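Local atomic coordinates of transcriptional regulator, TetR family (PDB entry 3ON4), a protein that probably binds DNA as a two-subunit, all-helical transcriptional regulator of the TetR family, with a helix-turn-helix motif in its N-terminal part. Residues A[115-118]-A[123-126]; A[20-25]-A[29-34]; A[129-134]-A[158-163]. One frame throughout, in Å; residues are numbered along the deposited sequence.

Contact 1: A[115-118]-A[123-126]. With NA (sodium ion), chain I.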
loop_
_atom_site.group_PDB
_atom_site.type_symbol
_atom_site.label_atom_id
_atom_site.label_comp_id
_atom_site.label_asym_id
_atom_site.label_seq_id
_atom_site.Cartn_x
_atom_site.Cartn_y
_atom_site.Cartn_z
ATOM N N ASP A 115 -5.267 -2.172 5.419
ATOM C CA ASP A 115 -6.359 -2.172 6.389
ATOM C C ASP A 115 -6.049 -2.986 7.652
ATOM O O ASP A 115 -6.889 -3.062 8.552
ATOM C CB ASP A 115 -7.616 -2.769 5.736
ATOM C CG ASP A 115 -8.088 -1.975 4.537
ATOM O OD1 ASP A 115 -7.914 -0.738 4.533
ATOM O OD2 ASP A 115 -8.611 -2.594 3.593
ATOM N N PHE A 116 -4.838 -3.548 7.718
ATOM C CA PHE A 116 -4.478 -4.636 8.665
ATOM C C PHE A 116 -4.925 -4.412 10.103
ATOM O O PHE A 116 -5.538 -5.304 10.719
ATOM C CB PHE A 116 -2.970 -4.863 8.583
ATOM C CG PHE A 116 -2.507 -6.167 9.144
ATOM C CD1 PHE A 116 -2.512 -7.308 8.352
ATOM C CD2 PHE A 116 -2.024 -6.248 10.431
ATOM C CE1 PHE A 116 -2.046 -8.503 8.844
ATOM C CE2 PHE A 116 -1.570 -7.457 10.944
ATOM C CZ PHE A 116 -1.574 -8.581 10.133
ATOM N N GLN A 117 -4.637 -3.237 10.662
ATOM C CA GLN A 117 -4.951 -2.988 12.066
ATOM C C GLN A 117 -6.465 -2.952 12.354
ATOM O O GLN A 117 -6.878 -3.143 13.494
ATOM C CB GLN A 117 -4.296 -1.710 12.548
ATOM C CG GLN A 117 -2.784 -1.772 12.572
ATOM C CD GLN A 117 -2.284 -2.862 13.512
ATOM O OE1 GLN A 117 -2.192 -4.014 13.131
ATOM N NE2 GLN A 117 -1.951 -2.489 14.725
ATOM N N SER A 118 -7.281 -2.749 11.322
ATOM C CA SER A 118 -8.727 -2.704 11.492
ATOM C C SER A 118 -9.374 -4.092 11.342
ATOM O O SER A 118 -10.580 -4.241 11.594
ATOM C CB SER A 118 -9.362 -1.739 10.466
ATOM O OG SER A 118 -9.425 -2.335 9.167
ATOM N N ILE A 123 -8.454 -12.669 9.567
ATOM C CA ILE A 123 -8.147 -12.120 8.253
ATOM C C ILE A 123 -6.681 -11.696 8.194
ATOM O O ILE A 123 -5.993 -11.909 7.180
ATOM C CB ILE A 123 -9.098 -10.960 7.903
ATOM C CG1 ILE A 123 -10.556 -11.483 7.853
ATOM C CG2 ILE A 123 -8.739 -10.333 6.588
ATOM C CD1 ILE A 123 -11.584 -10.375 7.557
ATOM N N GLN A 124 -6.215 -11.060 9.261
ATOM C CA GLN A 124 -4.797 -10.720 9.399
ATOM C C GLN A 124 -3.904 -11.923 9.098
ATOM O O GLN A 124 -2.959 -11.826 8.314
ATOM C CB GLN A 124 -4.495 -10.224 10.821
ATOM C CG GLN A 124 -5.053 -8.854 11.141
ATOM C CD GLN A 124 -4.654 -8.386 12.524
ATOM O OE1 GLN A 124 -4.300 -9.192 13.382
ATOM N NE2 GLN A 124 -4.741 -7.099 12.755
ATOM N N ASN A 125 -4.207 -13.051 9.733
ATOM C CA ASN A 125 -3.425 -14.276 9.558
ATOM C C ASN A 125 -3.475 -14.813 8.104
ATOM O O ASN A 125 -2.461 -15.264 7.559
ATOM C CB ASN A 125 -3.815 -15.335 10.615
ATOM C CG ASN A 125 -3.347 -14.949 12.024
ATOM O OD1 ASN A 125 -2.715 -13.907 12.218
ATOM N ND2 ASN A 125 -3.668 -15.774 13.005
ATOM N N GLN A 126 -4.617 -14.690 7.438
ATOM C CA GLN A 126 -4.688 -15.108 6.027
ATOM C C GLN A 126 -3.882 -14.172 5.136
ATOM O O GLN A 126 -3.206 -14.609 4.191
ATOM C CB GLN A 126 -6.129 -15.167 5.526
ATOM C CG GLN A 126 -6.969 -16.190 6.193
ATOM C CD GLN A 126 -6.596 -17.622 5.842
ATOM O OE1 GLN A 126 -6.046 -17.909 4.766
ATOM N NE2 GLN A 126 -6.883 -18.529 6.761
HETATM NA NA NA I . -6.883 0.811 2.901
HETATM O O HOH W 1 -8.000 -0.665 1.398
HETATM O O HOH W 2 -3.232 -5.826 15.074
HETATM O O HOH W 3 -6.362 2.240 4.664
#

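Contact 2: A[20-25]-A[29-34]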
loop_
_atom_site.group_PDB
_atom_site.type_symbol
_atom_site.label_atom_id
_atom_site.label_comp_id
_atom_site.label_asym_id
_atom_site.label_seq_id
_atom_site.Cartn_x
_atom_site.Cartn_y
_atom_site.Cartn_z
ATOM N N GLU A 20 -14.136 -10.184 -4.000
ATOM C CA GLU A 20 -12.745 -10.032 -4.373
ATOM C C GLU A 20 -12.527 -8.735 -5.177
ATOM O O GLU A 20 -11.609 -7.970 -4.899
ATOM C CB GLU A 20 -12.295 -11.247 -5.180
ATOM C CG GLU A 20 -10.816 -11.251 -5.548
ATOM C CD GLU A 20 -10.443 -12.395 -6.508
ATOM O OE1 GLU A 20 -11.039 -12.511 -7.608
ATOM O OE2 GLU A 20 -9.524 -13.163 -6.167
ATOM N N ALA A 21 -13.379 -8.520 -6.165
ATOM C CA ALA A 21 -13.335 -7.352 -7.009
ATOM C C ALA A 21 -13.553 -6.073 -6.215
ATOM O O ALA A 21 -12.774 -5.118 -6.358
ATOM C CB ALA A 21 -14.363 -7.447 -8.132
ATOM N N LEU A 22 -14.581 -6.061 -5.364
ATOM C CA LEU A 22 -14.872 -4.882 -4.546
ATOM C C LEU A 22 -13.720 -4.544 -3.596
ATOM O O LEU A 22 -13.375 -3.362 -3.440
ATOM C CB LEU A 22 -16.189 -5.074 -3.776
ATOM C CG LEU A 22 -17.418 -5.074 -4.698
ATOM C CD1 LEU A 22 -18.671 -5.445 -3.909
ATOM C CD2 LEU A 22 -17.586 -3.728 -5.411
ATOM N N ILE A 23 -13.123 -5.565 -2.985
ATOM C CA ILE A 23 -12.023 -5.360 -2.041
ATOM C C ILE A 23 -10.817 -4.799 -2.793
ATOM O O ILE A 23 -10.205 -3.797 -2.350
ATOM C CB ILE A 23 -11.661 -6.645 -1.257
ATOM C CG1 ILE A 23 -12.819 -7.016 -0.309
ATOM C CG2 ILE A 23 -10.339 -6.429 -0.482
ATOM C CD1 ILE A 23 -12.712 -8.471 0.264
ATOM N N GLN A 24 -10.511 -5.388 -3.942
ATOM C CA GLN A 24 -9.417 -4.909 -4.777
ATOM C C GLN A 24 -9.596 -3.490 -5.303
ATOM O O GLN A 24 -8.608 -2.834 -5.613
ATOM C CB GLN A 24 -9.150 -5.841 -5.952
ATOM C CG GLN A 24 -8.577 -7.189 -5.553
ATOM C CD GLN A 24 -8.176 -7.979 -6.757
ATOM O OE1 GLN A 24 -8.963 -8.756 -7.282
ATOM N NE2 GLN A 24 -6.954 -7.748 -7.240
ATOM N N LYS A 25 -10.843 -3.037 -5.463
ATOM C CA LYS A 25 -11.097 -1.696 -5.990
ATOM C C LYS A 25 -11.111 -0.673 -4.847
ATOM O O LYS A 25 -10.454 0.368 -4.915
ATOM C CB LYS A 25 -12.435 -1.639 -6.741
ATOM C CG LYS A 25 -12.429 -2.393 -8.077
ATOM C CD LYS A 25 -13.795 -2.443 -8.708
ATOM C CE LYS A 25 -13.757 -3.169 -10.034
ATOM N NZ LYS A 25 -15.059 -3.067 -10.758
ATOM N N ASN A 29 -13.078 -2.235 4.183
ATOM C CA ASN A 29 -13.933 -1.356 4.989
ATOM C C ASN A 29 -14.815 -0.401 4.147
ATOM O O ASN A 29 -15.477 0.496 4.682
ATOM C CB ASN A 29 -13.080 -0.553 5.974
ATOM C CG ASN A 29 -12.405 -1.439 7.013
ATOM O OD1 ASN A 29 -13.035 -2.360 7.555
ATOM N ND2 ASN A 29 -11.132 -1.161 7.302
ATOM N N ALA A 30 -14.791 -0.595 2.829
ATOM C CA ALA A 30 -15.560 0.213 1.913
ATOM C C ALA A 30 -16.483 -0.620 1.019
ATOM O O ALA A 30 -16.867 -0.162 -0.060
ATOM C CB ALA A 30 -14.608 1.023 1.038
ATOM N N PHE A 31 -16.827 -1.841 1.414
ATOM C CA PHE A 31 -17.927 -2.531 0.756
ATOM C C PHE A 31 -18.770 -3.206 1.820
ATOM O O PHE A 31 -18.320 -3.398 2.953
ATOM C CB PHE A 31 -17.431 -3.565 -0.248
ATOM C CG PHE A 31 -17.119 -4.896 0.380
ATOM C CD1 PHE A 31 -15.933 -5.094 1.056
ATOM C CD2 PHE A 31 -18.047 -5.933 0.333
ATOM C CE1 PHE A 31 -15.651 -6.313 1.680
ATOM C CE2 PHE A 31 -17.785 -7.158 0.973
ATOM C CZ PHE A 31 -16.581 -7.348 1.629
ATOM N N SER A 32 -19.984 -3.573 1.448
ATOM C CA SER A 32 -20.920 -4.234 2.350
ATOM C C SER A 32 -21.579 -5.414 1.639
ATOM O O SER A 32 -21.551 -5.507 0.427
ATOM C CB SER A 32 -22.001 -3.248 2.792
ATOM O OG SER A 32 -22.898 -2.984 1.723
ATOM N N PHE A 33 -22.205 -6.292 2.396
ATOM C CA PHE A 33 -23.013 -7.368 1.795
ATOM C C PHE A 33 -24.087 -6.822 0.857
ATOM O O PHE A 33 -24.383 -7.417 -0.180
ATOM C CB PHE A 33 -23.678 -8.180 2.890
ATOM C CG PHE A 33 -22.777 -9.211 3.515
ATOM C CD1 PHE A 33 -21.387 -9.146 3.381
ATOM C CD2 PHE A 33 -23.328 -10.253 4.247
ATOM C CE1 PHE A 33 -20.573 -10.100 3.971
ATOM C CE2 PHE A 33 -22.509 -11.213 4.829
ATOM C CZ PHE A 33 -21.133 -11.129 4.696
ATOM N N LYS A 34 -24.675 -5.689 1.227
ATOM C CA LYS A 34 -25.687 -5.053 0.371
ATOM C C LYS A 34 -25.116 -4.671 -1.007
ATOM O O LYS A 34 -25.793 -4.812 -2.012
ATOM C CB LYS A 34 -26.243 -3.807 1.055
ATOM C CG LYS A 34 -27.279 -3.072 0.244
ATOM C CD LYS A 34 -28.519 -3.917 -0.001
ATOM C CE LYS A 34 -29.687 -3.059 -0.466
ATOM N NZ LYS A 34 -30.862 -3.917 -0.657
#

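Contact 3: A[129-134]-A[158-163]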
loop_
_atom_site.group_PDB
_atom_site.type_symbol
_atom_site.label_atom_id
_atom_site.label_comp_id
_atom_site.label_asym_id
_atom_site.label_seq_id
_atom_site.Cartn_x
_atom_site.Cartn_y
_atom_site.Cartn_z
ATOM N N LYS A 129 -0.286 -15.037 5.390
ATOM C CA LYS A 129 -0.065 -16.266 4.636
ATOM C C LYS A 129 0.148 -16.001 3.155
ATOM O O LYS A 129 1.008 -16.621 2.531
ATOM C CB LYS A 129 -1.232 -17.235 4.806
ATOM C CG LYS A 129 -1.211 -18.042 6.056
ATOM C CD LYS A 129 -2.241 -19.168 5.965
ATOM C CE LYS A 129 -1.746 -20.325 5.088
ATOM N NZ LYS A 129 -2.718 -21.467 5.002
ATOM N N PHE A 130 -0.611 -15.056 2.606
ATOM C CA PHE A 130 -0.478 -14.617 1.202
ATOM C C PHE A 130 0.927 -14.094 0.906
ATOM O O PHE A 130 1.588 -14.550 -0.041
ATOM C CB PHE A 130 -1.532 -13.552 0.882
ATOM C CG PHE A 130 -1.411 -12.916 -0.493
ATOM C CD1 PHE A 130 -1.959 -13.520 -1.605
ATOM C CD2 PHE A 130 -0.742 -11.709 -0.664
ATOM C CE1 PHE A 130 -1.869 -12.938 -2.860
ATOM C CE2 PHE A 130 -0.629 -11.122 -1.932
ATOM C CZ PHE A 130 -1.212 -11.731 -3.027
ATOM N N PHE A 131 1.401 -13.162 1.729
ATOM C CA PHE A 131 2.741 -12.622 1.525
ATOM C C PHE A 131 3.852 -13.651 1.753
ATOM O O PHE A 131 4.823 -13.688 0.998
ATOM C CB PHE A 131 2.941 -11.343 2.333
ATOM C CG PHE A 131 2.196 -10.179 1.732
ATOM C CD1 PHE A 131 2.582 -9.677 0.500
ATOM C CD2 PHE A 131 1.058 -9.660 2.340
ATOM C CE1 PHE A 131 1.870 -8.650 -0.101
ATOM C CE2 PHE A 131 0.358 -8.631 1.748
ATOM C CZ PHE A 131 0.757 -8.129 0.527
ATOM N N GLU A 132 3.694 -14.479 2.780
ATOM C CA GLU A 132 4.651 -15.546 3.057
ATOM C C GLU A 132 4.784 -16.476 1.848
ATOM O O GLU A 132 5.888 -16.859 1.500
ATOM C CB GLU A 132 4.237 -16.325 4.326
ATOM C CG GLU A 132 4.528 -15.501 5.579
ATOM C CD GLU A 132 3.795 -15.969 6.824
ATOM O OE1 GLU A 132 3.216 -17.085 6.812
ATOM O OE2 GLU A 132 3.808 -15.190 7.821
ATOM N N LEU A 133 3.672 -16.797 1.191
ATOM C CA LEU A 133 3.699 -17.650 0.006
ATOM C C LEU A 133 4.445 -16.987 -1.156
ATOM O O LEU A 133 5.266 -17.622 -1.805
ATOM C CB LEU A 133 2.290 -17.994 -0.438
ATOM C CG LEU A 133 2.198 -19.017 -1.572
ATOM C CD1 LEU A 133 1.085 -20.040 -1.293
ATOM C CD2 LEU A 133 1.986 -18.291 -2.871
ATOM N N ILE A 134 4.179 -15.702 -1.370
ATOM C CA ILE A 134 4.804 -14.955 -2.451
ATOM C C ILE A 134 6.302 -14.826 -2.224
ATOM O O ILE A 134 7.089 -15.086 -3.128
ATOM C CB ILE A 134 4.191 -13.541 -2.637
ATOM C CG1 ILE A 134 2.722 -13.595 -3.092
ATOM C CG2 ILE A 134 5.050 -12.684 -3.611
ATOM C CD1 ILE A 134 2.494 -14.189 -4.426
ATOM N N GLN A 158 12.481 -6.952 -1.518
ATOM C CA GLN A 158 12.516 -5.710 -2.288
ATOM C C GLN A 158 11.531 -5.770 -3.445
ATOM O O GLN A 158 10.803 -4.801 -3.747
ATOM C CB GLN A 158 13.925 -5.433 -2.831
ATOM C CG GLN A 158 14.909 -4.890 -1.826
ATOM C CD GLN A 158 16.277 -4.716 -2.467
ATOM O OE1 GLN A 158 16.737 -5.613 -3.166
ATOM N NE2 GLN A 158 16.912 -3.567 -2.258
ATOM N N ILE A 159 11.498 -6.929 -4.100
ATOM C CA ILE A 159 10.664 -7.084 -5.253
ATOM C C ILE A 159 9.199 -6.935 -4.863
ATOM O O ILE A 159 8.476 -6.188 -5.515
ATOM C CB ILE A 159 10.867 -8.438 -5.960
ATOM C CG1 ILE A 159 12.216 -8.474 -6.680
ATOM C CG2 ILE A 159 9.747 -8.682 -6.999
ATOM C CD1 ILE A 159 12.603 -9.896 -7.104
ATOM N N ILE A 160 8.751 -7.631 -3.817
ATOM C CA ILE A 160 7.325 -7.562 -3.458
ATOM C C ILE A 160 6.980 -6.178 -2.915
ATOM O O ILE A 160 5.876 -5.696 -3.145
ATOM C CB ILE A 160 6.846 -8.735 -2.515
ATOM C CG1 ILE A 160 5.297 -8.770 -2.380
ATOM C CG2 ILE A 160 7.488 -8.666 -1.168
ATOM C CD1 ILE A 160 4.479 -8.673 -3.701
ATOM N N SER A 161 7.912 -5.539 -2.210
ATOM C CA SER A 161 7.693 -4.163 -1.750
ATOM C C SER A 161 7.492 -3.233 -2.945
ATOM O O SER A 161 6.574 -2.396 -2.958
ATOM C CB SER A 161 8.868 -3.675 -0.904
ATOM O OG SER A 161 9.042 -4.515 0.227
ATOM N N LEU A 162 8.331 -3.396 -3.968
ATOM C CA LEU A 162 8.271 -2.525 -5.121
ATOM C C LEU A 162 6.990 -2.777 -5.909
ATOM O O LEU A 162 6.371 -1.837 -6.380
ATOM C CB LEU A 162 9.490 -2.721 -6.006
ATOM C CG LEU A 162 9.783 -1.742 -7.126
ATOM C CD1 LEU A 162 9.664 -0.259 -6.685
ATOM C CD2 LEU A 162 11.188 -2.031 -7.638
ATOM N N VAL A 163 6.608 -4.038 -6.040
ATOM C CA VAL A 163 5.374 -4.400 -6.727
ATOM C C VAL A 163 4.186 -3.739 -6.025
ATOM O O VAL A 163 3.349 -3.101 -6.677
ATOM C CB VAL A 163 5.178 -5.929 -6.788
ATOM C CG1 VAL A 163 3.704 -6.297 -7.130
ATOM C CG2 VAL A 163 6.172 -6.564 -7.763
#

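Contact 1: A[115-118]-A[123-126]
Gln-124 lies flat against the ring of Phe-116 and at the same time binds the backbone of that residue, and nearly all the close packing between 115-118 and 123-126 comes from this pair. The amide plane is only 7° from the ring plane, the two stacked. Next to the amide, on the same face, CG of Gln-124 sits over the middle of the ring in a CH-pi contact, 3.7 Å from the ring centroid, while CB of Gln-124 approaches CZ of Phe-116 to 3.4 Å. An extended chain beyond CG (chi2 -177°) carries NE2 across the ring to the carbonyl of Phe-116. There Gln-124 NE2 donates to Phe-116 O at 2.8 Å along an almost straight N-H line; the oxygen lies in the plane of the amide, but the donor stands above the carbonyl plane. Phe-116 and Gln-124 thus join the 3-10 turn 116-118 to the first turns of helix 121-144, across the tight connection from helix 108-115 within the C-terminal region of this TetR-family protein. The turn is drawn in by Asp-115 O, which accepts from both the backbone N and the OG of Ser-118, the latter at 2.7 Å. Leu-172 of the second subunit also packs on Phe-116. Toward solvent the contact is looser. Exposed Gln-117 meets Gln-124 through water 2, which donates to Gln-117 OE1 and accepts from Gln-124 NE2 at 3.0 Å. Away from the solvent side, just before the 3-10 turn, buried Asp-115 binds the sodium ion through OD1 at 2.5 Å, with waters 1 and 3 as further ligands. Ser-114 and the Ser-114 and Asp-115 of the second subunit complete the site, which therefore bridges the two chains.

Contact 2: A[20-25]-A[29-34]
Phe-31 reaches back from the loop before helix 33-40 to helix 11-26, where Leu-22 and Ile-23 receive it, and every contact across the two segments is apolar. The closer one is made by a branch of Ile-23: its CG1 comes within 3.5 Å of Phe-31 CE1, and its terminal CD1 lies 3.9 Å from the same ring carbon. The isoleucine and the ring meet at a slant. Leu-22 adds a looser touch nearer the backbone, with its CB 4.0 Å from the CB of Phe-31. With chi1 at 85°, CG of Phe-31 stands between its own backbone N and carbonyl carbon, a setting that carries the ring from beside Leu-22 over to Ile-23, across the helix rather than along it. It is a hydrophobic join between the first helix of the N-terminal TetR domain and the loop that leads into the predicted helix-turn-helix motif, residues 32-51. Polar and charged interactions lie around this apolar centre. Ser-32 occupies the N-cap of helix 33-40, its side chain capping a backbone N a little farther on. Lys-54 serves Phe-31 twice, through a cation-pi interaction with the ring and a hydrogen bond from NZ to the backbone O. Among packing partners, Leu-57 of helix 54-77 touches Phe-31, while Leu-108 and Phe-112 of helix 108-115 cover Ile-23.

Contact 3: A[129-134]-A[158-163]
Ile-160 projects from helix 149-173 into the angle between Phe-131 and Ile-134, which lie almost one helical turn apart on helix 121-144. Its CB points toward that helix but stops short of both partners. Contact begins at CG1, placed opposite the backbone N (chi1 -169°), which points it at helix 121-144. CG1 comes to the rim of the Phe-131 ring, near the ring plane, 4.1 Å from CD1 of Phe-131 and equally far from CE1. Roughly at right angles to that approach it meets CG2 of Ile-134, again at 4.1 Å. At the tip, a bend at chi2 (48°) brings CD1 of Ile-160 against the same methyl, Ile-134 CG2. Phe-131 and Ile-134 each cross the isoleucine at about a right angle. With every approach near 4.1 Å and only 113 Å² buried, the two helices touch lightly here, through side chains alone. The Phe-131 ring is backed by its chain neighbour Phe-130, whose CD2 stands 3.8 Å above the middle of one face. Ile-134 also touches Ile-69 and Leu-73 of helix 54-77 and Phe-91 of helix 84-98. Leu-169 of the second subunit packs on both Phe-131 and Ile-160, which makes this buried junction of the C-terminal helices part of the dimer interface.

Overall arrangement
Contacts 1 and 3 share helix 121-144 and follow one another along it, their centres 15 Å apart and with no direct touch beyond adjoining in sequence. Contact 2 belongs to the N-terminal, presumably DNA-binding region, yet meets contact 1 directly: Ser-118 OG and Asn-29 ND2 lie 2.8 Å apart, a probable hydrogen bond between the two regions. Contacts 2 and 3 lie on opposite sides of the chain's centre, 22 Å apart between centres. The sodium ion, bound by contact 1, is about 9 Å from the side chain of Ile-23 in contact 2 and about 12 Å from that of Phe-131 in contact 3. All three contacts touch the second subunit.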